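Local atomic coordinates of uncharacterized protein (Bacteroides caccae, PDB entry 4L7A), a protein that is of unknown function but is probably a zinc-dependent metallopeptidase of the zincin type. Residues Leu150-Ser164 against Gln231-Trp244. Residues are numbered along the deposited sequence; the frame is centred on the assembly and turned at random.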
ATOM      1  N   LEU A 150      -3.259 -11.594  -3.426  1.00 21.20           N
ATOM      2  CA  LEU A 150      -2.936 -12.298  -4.662  1.00 21.47           C
ATOM      3  C   LEU A 150      -2.398 -13.703  -4.348  1.00 21.45           C
ATOM      4  O   LEU A 150      -2.808 -14.728  -4.981  1.00 19.78           O
ATOM      5  CB  LEU A 150      -1.921 -11.536  -5.514  1.00 22.14           C
ATOM      6  CG  LEU A 150      -2.345 -10.175  -6.054  1.00 22.52           C
ATOM      7  CD1 LEU A 150      -1.179  -9.444  -6.693  1.00 21.82           C
ATOM      8  CD2 LEU A 150      -3.536 -10.348  -7.061  1.00 24.56           C
ATOM      9  N   HIS A 151      -1.484 -13.763  -3.392  1.00 19.67           N
ATOM     10  CA  HIS A 151      -0.877 -15.050  -3.001  1.00 20.32           C
ATOM     11  C   HIS A 151      -1.851 -16.062  -2.466  1.00 22.05           C
ATOM     12  O   HIS A 151      -1.683 -17.218  -2.750  1.00 23.18           O
ATOM     13  CB  HIS A 151       0.237 -14.863  -2.024  1.00 19.14           C
ATOM     14  CG  HIS A 151       1.275 -13.915  -2.523  1.00 18.76           C
ATOM     15  ND1 HIS A 151       2.072 -13.187  -1.684  1.00 19.43           N
ATOM     16  CD2 HIS A 151       1.618 -13.557  -3.789  1.00 18.63           C
ATOM     17  CE1 HIS A 151       2.862 -12.399  -2.409  1.00 19.84           C
ATOM     18  NE2 HIS A 151       2.631 -12.637  -3.695  1.00 19.38           N
ATOM     19  N   GLN A 152      -2.864 -15.615  -1.735  1.00 24.30           N
ATOM     20  CA  GLN A 152      -3.935 -16.481  -1.232  1.00 28.43           C
ATOM     21  C   GLN A 152      -4.772 -17.053  -2.357  1.00 27.76           C
ATOM     22  O   GLN A 152      -5.092 -18.231  -2.346  1.00 27.29           O
ATOM     23  CB  GLN A 152      -4.856 -15.733  -0.249  1.00 31.11           C
ATOM     24  CG  GLN A 152      -4.135 -15.341   1.048  1.00 37.21           C
ATOM     25  CD  GLN A 152      -5.017 -14.605   2.119  1.00 44.59           C
ATOM     26  OE1 GLN A 152      -5.690 -13.598   1.841  1.00 46.76           O
ATOM     27  NE2 GLN A 152      -4.982 -15.116   3.349  1.00 47.40           N
ATOM     28  N   LYS A 153      -5.083 -16.226  -3.350  1.00 27.31           N
ATOM     29  CA  LYS A 153      -5.892 -16.688  -4.468  1.00 27.87           C
ATOM     30  C   LYS A 153      -5.119 -17.560  -5.437  1.00 27.96           C
ATOM     31  O   LYS A 153      -5.653 -18.559  -5.943  1.00 27.57           O
ATOM     32  CB  LYS A 153      -6.466 -15.523  -5.212  1.00 28.22           C
ATOM     33  CG  LYS A 153      -7.558 -14.762  -4.462  1.00 28.56           C
ATOM     34  CD  LYS A 153      -8.125 -13.774  -5.425  1.00 30.76           C
ATOM     35  CE  LYS A 153      -9.461 -13.243  -4.996  1.00 33.33           C
ATOM     36  NZ  LYS A 153      -9.343 -12.621  -3.704  1.00 33.75           N
ATOM     37  N   LYS A 154      -3.874 -17.187  -5.739  1.00 25.76           N
ATOM     38  CA  LYS A 154      -2.999 -18.006  -6.577  1.00 25.28           C
ATOM     39  C   LYS A 154      -1.644 -18.148  -5.916  1.00 24.46           C
ATOM     40  O   LYS A 154      -0.828 -17.203  -5.905  1.00 20.96           O
ATOM     41  CB  LYS A 154      -2.867 -17.414  -7.980  1.00 26.94           C
ATOM     42  CG  LYS A 154      -4.145 -17.396  -8.742  1.00 27.94           C
ATOM     43  CD  LYS A 154      -3.964 -16.854 -10.120  1.00 28.65           C
ATOM     44  CE  LYS A 154      -5.320 -16.569 -10.685  1.00 30.50           C
ATOM     45  NZ  LYS A 154      -5.184 -16.107 -12.035  1.00 32.71           N
ATOM     46  N   ASN A 155      -1.393 -19.329  -5.364  1.00 24.83           N
ATOM     47  CA  ASN A 155      -0.211 -19.530  -4.555  1.00 25.93           C
ATOM     48  C   ASN A 155       1.079 -19.247  -5.320  1.00 25.26           C
ATOM     49  O   ASN A 155       1.182 -19.591  -6.508  1.00 24.76           O
ATOM     50  CB  ASN A 155      -0.213 -20.936  -3.994  1.00 28.26           C
ATOM     51  CG  ASN A 155      -1.262 -21.099  -2.890  1.00 30.27           C
ATOM     52  OD1 ASN A 155      -1.906 -20.132  -2.430  1.00 31.14           O
ATOM     53  ND2 ASN A 155      -1.453 -22.311  -2.483  1.00 31.16           N
ATOM     54  N   TYR A 156       2.055 -18.638  -4.647  1.00 23.99           N
ATOM     55  CA  TYR A 156       3.340 -18.355  -5.270  1.00 26.02           C
ATOM     56  C   TYR A 156       4.161 -19.654  -5.314  1.00 28.71           C
ATOM     57  O   TYR A 156       3.814 -20.598  -4.612  1.00 29.41           O
ATOM     58  CB  TYR A 156       4.078 -17.204  -4.550  1.00 26.28           C
ATOM     59  CG  TYR A 156       4.443 -17.475  -3.093  1.00 26.37           C
ATOM     60  CD1 TYR A 156       5.568 -18.223  -2.801  1.00 25.70           C
ATOM     61  CD2 TYR A 156       3.667 -17.000  -2.027  1.00 25.13           C
ATOM     62  CE1 TYR A 156       5.901 -18.494  -1.553  1.00 25.54           C
ATOM     63  CE2 TYR A 156       3.999 -17.322  -0.728  1.00 25.14           C
ATOM     64  CZ  TYR A 156       5.129 -18.047  -0.521  1.00 25.42           C
ATOM     65  OH  TYR A 156       5.568 -18.378   0.720  1.00 27.01           O
ATOM     66  N   PRO A 157       5.258 -19.708  -6.125  1.00 30.21           N
ATOM     67  CA  PRO A 157       6.066 -20.957  -6.181  1.00 30.86           C
ATOM     68  C   PRO A 157       6.696 -21.376  -4.873  1.00 28.91           C
ATOM     69  O   PRO A 157       7.323 -20.579  -4.209  1.00 28.41           O
ATOM     70  CB  PRO A 157       7.144 -20.644  -7.223  1.00 31.77           C
ATOM     71  CG  PRO A 157       6.552 -19.550  -8.046  1.00 31.31           C
ATOM     72  CD  PRO A 157       5.807 -18.699  -7.051  1.00 30.04           C
ATOM     73  N   VAL A 158       6.508 -22.640  -4.516  1.00 29.44           N
ATOM     74  CA  VAL A 158       7.015 -23.157  -3.263  1.00 30.83           C
ATOM     75  C   VAL A 158       8.515 -23.013  -3.178  1.00 29.46           C
ATOM     76  O   VAL A 158       9.052 -22.888  -2.086  1.00 31.03           O
ATOM     77  CB  VAL A 158       6.633 -24.652  -3.027  1.00 34.05           C
ATOM     78  CG1 VAL A 158       5.129 -24.788  -2.956  1.00 35.20           C
ATOM     79  CG2 VAL A 158       7.191 -25.575  -4.116  1.00 34.40           C
ATOM     80  N   ASP A 159       9.197 -23.030  -4.310  1.00 28.35           N
ATOM     81  CA  ASP A 159      10.656 -22.840  -4.281  1.00 29.21           C
ATOM     82  C   ASP A 159      11.133 -21.488  -3.703  1.00 26.30           C
ATOM     83  O   ASP A 159      12.271 -21.399  -3.289  1.00 26.10           O
ATOM     84  CB  ASP A 159      11.256 -23.046  -5.669  1.00 31.77           C
ATOM     85  CG  ASP A 159      11.318 -24.525  -6.096  1.00 34.75           C
ATOM     86  OD1 ASP A 159      11.092 -25.471  -5.290  1.00 35.61           O
ATOM     87  OD2 ASP A 159      11.629 -24.719  -7.273  1.00 37.64           O
ATOM     88  N   TYR A 160      10.274 -20.467  -3.631  1.00 24.14           N
ATOM     89  CA  TYR A 160      10.653 -19.171  -3.056  1.00 23.23           C
ATOM     90  C   TYR A 160      11.093 -19.377  -1.638  1.00 23.94           C
ATOM     91  O   TYR A 160      12.087 -18.772  -1.186  1.00 21.94           O
ATOM     92  CB  TYR A 160       9.483 -18.158  -3.079  1.00 23.44           C
ATOM     93  CG  TYR A 160       9.856 -16.773  -2.679  1.00 23.33           C
ATOM     94  CD1 TYR A 160       9.923 -16.415  -1.347  1.00 24.45           C
ATOM     95  CD2 TYR A 160      10.133 -15.801  -3.633  1.00 22.87           C
ATOM     96  CE1 TYR A 160      10.294 -15.122  -0.991  1.00 23.94           C
ATOM     97  CE2 TYR A 160      10.463 -14.534  -3.300  1.00 22.05           C
ATOM     98  CZ  TYR A 160      10.560 -14.192  -1.991  1.00 23.69           C
ATOM     99  OH  TYR A 160      10.912 -12.912  -1.674  1.00 23.21           O
ATOM    100  N   ASP A 161      10.344 -20.216  -0.938  1.00 24.73           N
ATOM    101  CA  ASP A 161      10.573 -20.468   0.460  1.00 26.98           C
ATOM    102  C   ASP A 161      11.933 -21.039   0.737  1.00 29.17           C
ATOM    103  O   ASP A 161      12.458 -20.842   1.822  1.00 30.74           O
ATOM    104  CB  ASP A 161       9.539 -21.449   0.979  1.00 29.02           C
ATOM    105  CG  ASP A 161       8.135 -20.867   1.007  1.00 29.34           C
ATOM    106  OD1 ASP A 161       7.878 -19.757   0.537  1.00 32.32           O
ATOM    107  OD2 ASP A 161       7.224 -21.536   1.482  1.00 35.49           O
ATOM    108  N   LYS A 162      12.516 -21.756  -0.212  1.00 30.09           N
ATOM    109  CA  LYS A 162      13.813 -22.371   0.040  1.00 35.45           C
ATOM    110  C   LYS A 162      14.965 -21.396  -0.054  1.00 34.94           C
ATOM    111  O   LYS A 162      16.027 -21.643   0.532  1.00 34.12           O
ATOM    112  CB  LYS A 162      14.126 -23.458  -0.993  1.00 38.01           C
ATOM    113  CG  LYS A 162      13.186 -24.600  -0.976  1.00 41.86           C
ATOM    114  CD  LYS A 162      13.608 -25.559  -2.069  1.00 46.07           C
ATOM    115  CE  LYS A 162      12.690 -26.747  -2.149  1.00 48.74           C
ATOM    116  NZ  LYS A 162      13.248 -27.658  -3.195  1.00 52.72           N
ATOM    117  N   ILE A 163      14.782 -20.324  -0.823  1.00 30.13           N
ATOM    118  CA  ILE A 163      15.896 -19.442  -1.142  1.00 30.45           C
ATOM    119  C   ILE A 163      16.640 -18.988   0.135  1.00 28.05           C
ATOM    120  O   ILE A 163      17.851 -19.104   0.213  1.00 27.23           O
ATOM    121  CB  ILE A 163      15.462 -18.241  -1.974  1.00 29.92           C
ATOM    122  CG1 ILE A 163      15.020 -18.726  -3.357  1.00 30.78           C
ATOM    123  CG2 ILE A 163      16.614 -17.271  -2.168  1.00 31.00           C
ATOM    124  CD1 ILE A 163      14.221 -17.736  -4.120  1.00 29.88           C
ATOM    125  N   SER A 164      15.920 -18.550   1.139  1.00 26.51           N
ATOM    126  CA  SER A 164      16.555 -18.088   2.376  1.00 26.61           C
ATOM    127  C   SER A 164      16.258 -18.995   3.568  1.00 27.27           C
ATOM    128  O   SER A 164      16.342 -18.565   4.699  1.00 28.01           O
ATOM    129  CB  SER A 164      16.098 -16.676   2.677  1.00 26.34           C
ATOM    130  OG  SER A 164      16.605 -15.718   1.770  1.00 25.22           O
ATOM    131  N   GLN A 231      17.446 -13.027  -7.297  1.00 26.06           N
ATOM    132  CA  GLN A 231      16.723 -14.264  -7.552  1.00 27.01           C
ATOM    133  C   GLN A 231      15.242 -14.177  -7.101  1.00 24.94           C
ATOM    134  O   GLN A 231      14.332 -14.615  -7.824  1.00 22.72           O
ATOM    135  CB  GLN A 231      17.439 -15.401  -6.833  1.00 29.83           C
ATOM    136  CG  GLN A 231      16.764 -16.717  -7.010  1.00 33.10           C
ATOM    137  CD  GLN A 231      17.479 -17.813  -6.255  1.00 36.12           C
ATOM    138  OE1 GLN A 231      18.492 -17.590  -5.620  1.00 36.55           O
ATOM    139  NE2 GLN A 231      16.963 -19.006  -6.353  1.00 40.15           N
ATOM    140  N   LYS A 232      15.016 -13.622  -5.906  1.00 21.73           N
ATOM    141  CA  LYS A 232      13.669 -13.414  -5.386  1.00 21.53           C
ATOM    142  C   LYS A 232      12.844 -12.518  -6.284  1.00 21.76           C
ATOM    143  O   LYS A 232      11.677 -12.835  -6.651  1.00 21.97           O
ATOM    144  CB  LYS A 232      13.731 -12.807  -3.964  1.00 20.87           C
ATOM    145  CG  LYS A 232      14.236 -13.805  -2.956  1.00 20.41           C
ATOM    146  CD  LYS A 232      14.361 -13.196  -1.555  1.00 19.67           C
ATOM    147  CE  LYS A 232      14.699 -14.243  -0.555  1.00 20.31           C
ATOM    148  NZ  LYS A 232      14.925 -13.656   0.840  1.00 20.53           N
ATOM    149  N   LEU A 233      13.451 -11.412  -6.695  1.00 21.22           N
ATOM    150  CA  LEU A 233      12.744 -10.479  -7.580  1.00 21.12           C
ATOM    151  C   LEU A 233      12.423 -11.081  -8.927  1.00 21.64           C
ATOM    152  O   LEU A 233      11.343 -10.824  -9.467  1.00 20.56           O
ATOM    153  CB  LEU A 233      13.526  -9.185  -7.735  1.00 21.03           C
ATOM    154  CG  LEU A 233      12.969  -8.160  -8.710  1.00 21.20           C
ATOM    155  CD1 LEU A 233      11.670  -7.552  -8.214  1.00 20.83           C
ATOM    156  CD2 LEU A 233      14.006  -7.037  -8.948  1.00 24.26           C
ATOM    157  N   ALA A 234      13.335 -11.883  -9.489  1.00 22.88           N
ATOM    158  CA  ALA A 234      13.047 -12.492 -10.771  1.00 23.94           C
ATOM    159  C   ALA A 234      11.862 -13.447 -10.619  1.00 24.18           C
ATOM    160  O   ALA A 234      10.960 -13.517 -11.476  1.00 24.26           O
ATOM    161  CB  ALA A 234      14.230 -13.211 -11.294  1.00 25.76           C
HETATM  162  N   MSE A 235      11.847 -14.179  -9.518  1.00 25.07           N
HETATM  163  CA  MSE A 235      10.777 -15.135  -9.271  1.00 26.17           C
HETATM  164  C   MSE A 235       9.411 -14.442  -9.082  1.00 25.21           C
HETATM  165  O   MSE A 235       8.390 -14.885  -9.612  1.00 24.35           O
HETATM  166  CB  MSE A 235      11.107 -15.981  -8.059  1.00 28.15           C
HETATM  167  CG  MSE A 235      10.171 -17.196  -7.970  1.00 32.41           C
HETATM  168 SE   MSE A 235      10.807 -18.543  -6.689  0.75 36.87          SE
HETATM  169  CE  MSE A 235      12.420 -19.103  -7.563  1.00 34.71           C
ATOM    170  N   VAL A 236       9.406 -13.334  -8.352  1.00 23.88           N
ATOM    171  CA  VAL A 236       8.193 -12.502  -8.218  1.00 23.91           C
ATOM    172  C   VAL A 236       7.715 -11.954  -9.585  1.00 24.06           C
ATOM    173  O   VAL A 236       6.536 -12.041  -9.905  1.00 22.53           O
ATOM    174  CB  VAL A 236       8.410 -11.318  -7.240  1.00 23.42           C
ATOM    175  CG1 VAL A 236       7.178 -10.392  -7.176  1.00 24.67           C
ATOM    176  CG2 VAL A 236       8.675 -11.858  -5.851  1.00 23.85           C
ATOM    177  N   LYS A 237       8.624 -11.364 -10.354  1.00 22.98           N
ATOM    178  CA  LYS A 237       8.278 -10.917 -11.683  1.00 22.89           C
ATOM    179  C   LYS A 237       7.608 -12.050 -12.482  1.00 23.58           C
ATOM    180  O   LYS A 237       6.587 -11.838 -13.133  1.00 23.04           O
ATOM    181  CB  LYS A 237       9.498 -10.414 -12.399  1.00 23.16           C
ATOM    182  CG  LYS A 237       9.912  -9.034 -11.979  1.00 23.66           C
ATOM    183  CD  LYS A 237      11.196  -8.602 -12.764  1.00 25.55           C
ATOM    184  CE  LYS A 237      11.546  -7.142 -12.407  1.00 24.71           C
ATOM    185  NZ  LYS A 237      12.997  -6.858 -12.714  1.00 25.49           N
ATOM    186  N   LYS A 238       8.200 -13.242 -12.437  1.00 25.48           N
ATOM    187  CA  LYS A 238       7.700 -14.386 -13.172  1.00 26.19           C
ATOM    188  C   LYS A 238       6.321 -14.814 -12.676  1.00 25.70           C
ATOM    189  O   LYS A 238       5.450 -15.098 -13.462  1.00 24.19           O
ATOM    190  CB  LYS A 238       8.703 -15.537 -13.087  1.00 29.46           C
ATOM    191  CG  LYS A 238       8.249 -16.821 -13.826  1.00 32.47           C
ATOM    192  CD  LYS A 238       9.372 -17.871 -13.938  1.00 35.31           C
ATOM    193  CE  LYS A 238       8.811 -19.272 -14.241  1.00 37.53           C
ATOM    194  NZ  LYS A 238       8.076 -19.337 -15.541  1.00 39.97           N
ATOM    195  N   TYR A 239       6.140 -14.844 -11.358  1.00 25.55           N
ATOM    196  CA  TYR A 239       4.870 -15.146 -10.751  1.00 24.91           C
ATOM    197  C   TYR A 239       3.801 -14.117 -11.189  1.00 26.63           C
ATOM    198  O   TYR A 239       2.677 -14.509 -11.568  1.00 26.73           O
ATOM    199  CB  TYR A 239       4.980 -15.115  -9.222  1.00 24.99           C
ATOM    200  CG  TYR A 239       3.627 -15.062  -8.497  1.00 23.64           C
ATOM    201  CD1 TYR A 239       2.800 -16.190  -8.418  1.00 23.83           C
ATOM    202  CD2 TYR A 239       3.168 -13.886  -7.921  1.00 23.48           C
ATOM    203  CE1 TYR A 239       1.551 -16.143  -7.769  1.00 22.49           C
ATOM    204  CE2 TYR A 239       1.927 -13.830  -7.268  1.00 22.13           C
ATOM    205  CZ  TYR A 239       1.126 -14.965  -7.213  1.00 22.52           C
ATOM    206  OH  TYR A 239      -0.101 -14.876  -6.561  1.00 24.75           O
HETATM  207  N   MSE A 240       4.126 -12.824 -11.130  1.00 23.33           N
HETATM  208  CA  MSE A 240       3.109 -11.837 -11.491  1.00 24.55           C
HETATM  209  C   MSE A 240       2.728 -12.002 -12.979  1.00 25.42           C
HETATM  210  O   MSE A 240       1.536 -11.867 -13.336  1.00 22.68           O
HETATM  211  CB  MSE A 240       3.576 -10.449 -11.201  1.00 24.62           C
HETATM  212  CG  MSE A 240       3.828 -10.199  -9.734  1.00 25.58           C
HETATM  213 SE   MSE A 240       2.144 -10.222  -8.742  0.75 25.79          SE
HETATM  214  CE  MSE A 240       1.477  -8.471  -9.256  1.00 25.07           C
ATOM    215  N   LYS A 241       3.730 -12.325 -13.807  1.00 25.25           N
ATOM    216  CA  LYS A 241       3.490 -12.609 -15.230  1.00 29.59           C
ATOM    217  C   LYS A 241       2.645 -13.890 -15.469  1.00 28.71           C
ATOM    218  O   LYS A 241       1.585 -13.844 -16.097  1.00 33.76           O
ATOM    219  CB  LYS A 241       4.814 -12.709 -15.981  1.00 30.88           C
ATOM    220  CG  LYS A 241       4.657 -12.978 -17.439  1.00 32.53           C
ATOM    221  CD  LYS A 241       6.019 -12.881 -18.132  1.00 35.38           C
ATOM    222  CE  LYS A 241       6.232 -14.089 -19.000  1.00 38.80           C
ATOM    223  NZ  LYS A 241       7.112 -13.824 -20.163  1.00 42.62           N
ATOM    224  N   ASP A 242       3.076 -15.008 -14.924  1.00 27.89           N
ATOM    225  CA  ASP A 242       2.413 -16.263 -15.193  1.00 28.95           C
ATOM    226  C   ASP A 242       1.009 -16.320 -14.570  1.00 28.31           C
ATOM    227  O   ASP A 242       0.117 -16.843 -15.185  1.00 27.30           O
ATOM    228  CB  ASP A 242       3.228 -17.464 -14.685  1.00 29.04           C
ATOM    229  CG  ASP A 242       4.588 -17.606 -15.363  1.00 30.87           C
ATOM    230  OD1 ASP A 242       4.807 -16.959 -16.414  1.00 31.27           O
ATOM    231  OD2 ASP A 242       5.437 -18.345 -14.803  1.00 29.18           O
ATOM    232  N   SER A 243       0.835 -15.792 -13.357  1.00 25.74           N
ATOM    233  CA  SER A 243      -0.401 -15.967 -12.633  1.00 25.96           C
ATOM    234  C   SER A 243      -1.377 -14.823 -12.856  1.00 25.69           C
ATOM    235  O   SER A 243      -2.558 -15.036 -12.771  1.00 24.77           O
ATOM    236  CB  SER A 243      -0.124 -16.114 -11.118  1.00 26.19           C
ATOM    237  OG  SER A 243       0.554 -17.344 -10.884  1.00 28.49           O
ATOM    238  N   TRP A 244      -0.887 -13.597 -13.092  1.00 25.07           N
ATOM    239  CA  TRP A 244      -1.792 -12.460 -13.176  1.00 23.99           C
ATOM    240  C   TRP A 244      -1.680 -11.640 -14.448  1.00 25.02           C
ATOM    241  O   TRP A 244      -2.354 -10.635 -14.579  1.00 23.89           O
ATOM    242  CB  TRP A 244      -1.612 -11.561 -11.936  1.00 23.33           C
ATOM    243  CG  TRP A 244      -1.870 -12.298 -10.666  1.00 22.25           C
ATOM    244  CD1 TRP A 244      -0.944 -12.842  -9.825  1.00 21.22           C
ATOM    245  CD2 TRP A 244      -3.158 -12.651 -10.138  1.00 21.40           C
ATOM    246  NE1 TRP A 244      -1.568 -13.436  -8.751  1.00 20.87           N
ATOM    247  CE2 TRP A 244      -2.927 -13.383  -8.941  1.00 21.76           C
ATOM    248  CE3 TRP A 244      -4.472 -12.352 -10.512  1.00 21.98           C
ATOM    249  CZ2 TRP A 244      -3.978 -13.835  -8.117  1.00 21.56           C
ATOM    250  CZ3 TRP A 244      -5.531 -12.833  -9.713  1.00 22.75           C
ATOM    251  CH2 TRP A 244      -5.264 -13.552  -8.519  1.00 22.42           C
TER
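Tyr-239 reaches across from helix 211-244 and plants its hydroxyl under the end of helix 131-153. With CG trans to the backbone nitrogen (chi1 165°), the ring projects to where OH donates a short 2.5 Å bond to Lys-154 O, in the carbonyl plane. Tyr-239 OH in turn accepts from Trp-244 NE1 at 3.0 Å, a nearly straight bond (171°) lying in the indole plane, so the hydroxyl is gripped from both segments. His-151 CD2 packs 3.5 Å from Tyr-239 CE2, the two rings meeting obliquely, while Tyr-156 CB sits over one face of the Tyr-239 ring, toward its rim. A phenylalanine in place of Tyr-239 would probably leave Lys-154 O and the indole N-H without their shared partner and let the Trp-244 ring shift.

That indole is sandwiched. Leu-150 CD2 lies over the centre of its six-membered ring, 3.6 Å from the centroid; over the opposite face runs the extended Lys-154 chain, whose NZ makes a cation-pi contact and bonds to Ser-243 O at 2.9 Å. Leu-150 and its neighbour Met-240 are buried, whereas Lys-154 lies on the solvent side.

Midway the fit loosens: exposed Pro-157 rests CD against Tyr-239, with CB 4.3 Å from Met-235 SE. The selenium of this selenomethionine also stands at the edge of the Tyr-160 ring, a Met-aromatic contact. Beyond it the extended Lys-232 chain crosses the phenol end of Tyr-160 at about a right angle, and its NZ donates to Ser-164 OG at 2.8 Å; Asp-198 of helix 195-208 forms a salt bridge with Lys-232 NZ and a hydrogen bond with Tyr-160 OH, while exposed Gln-231 lies against Ile-163.

The long helix thus clamps the chain leaving the HExxH-bearing helix 131-153, an arrangement consistent with the helical part of a zincin-like metallopeptidase fold.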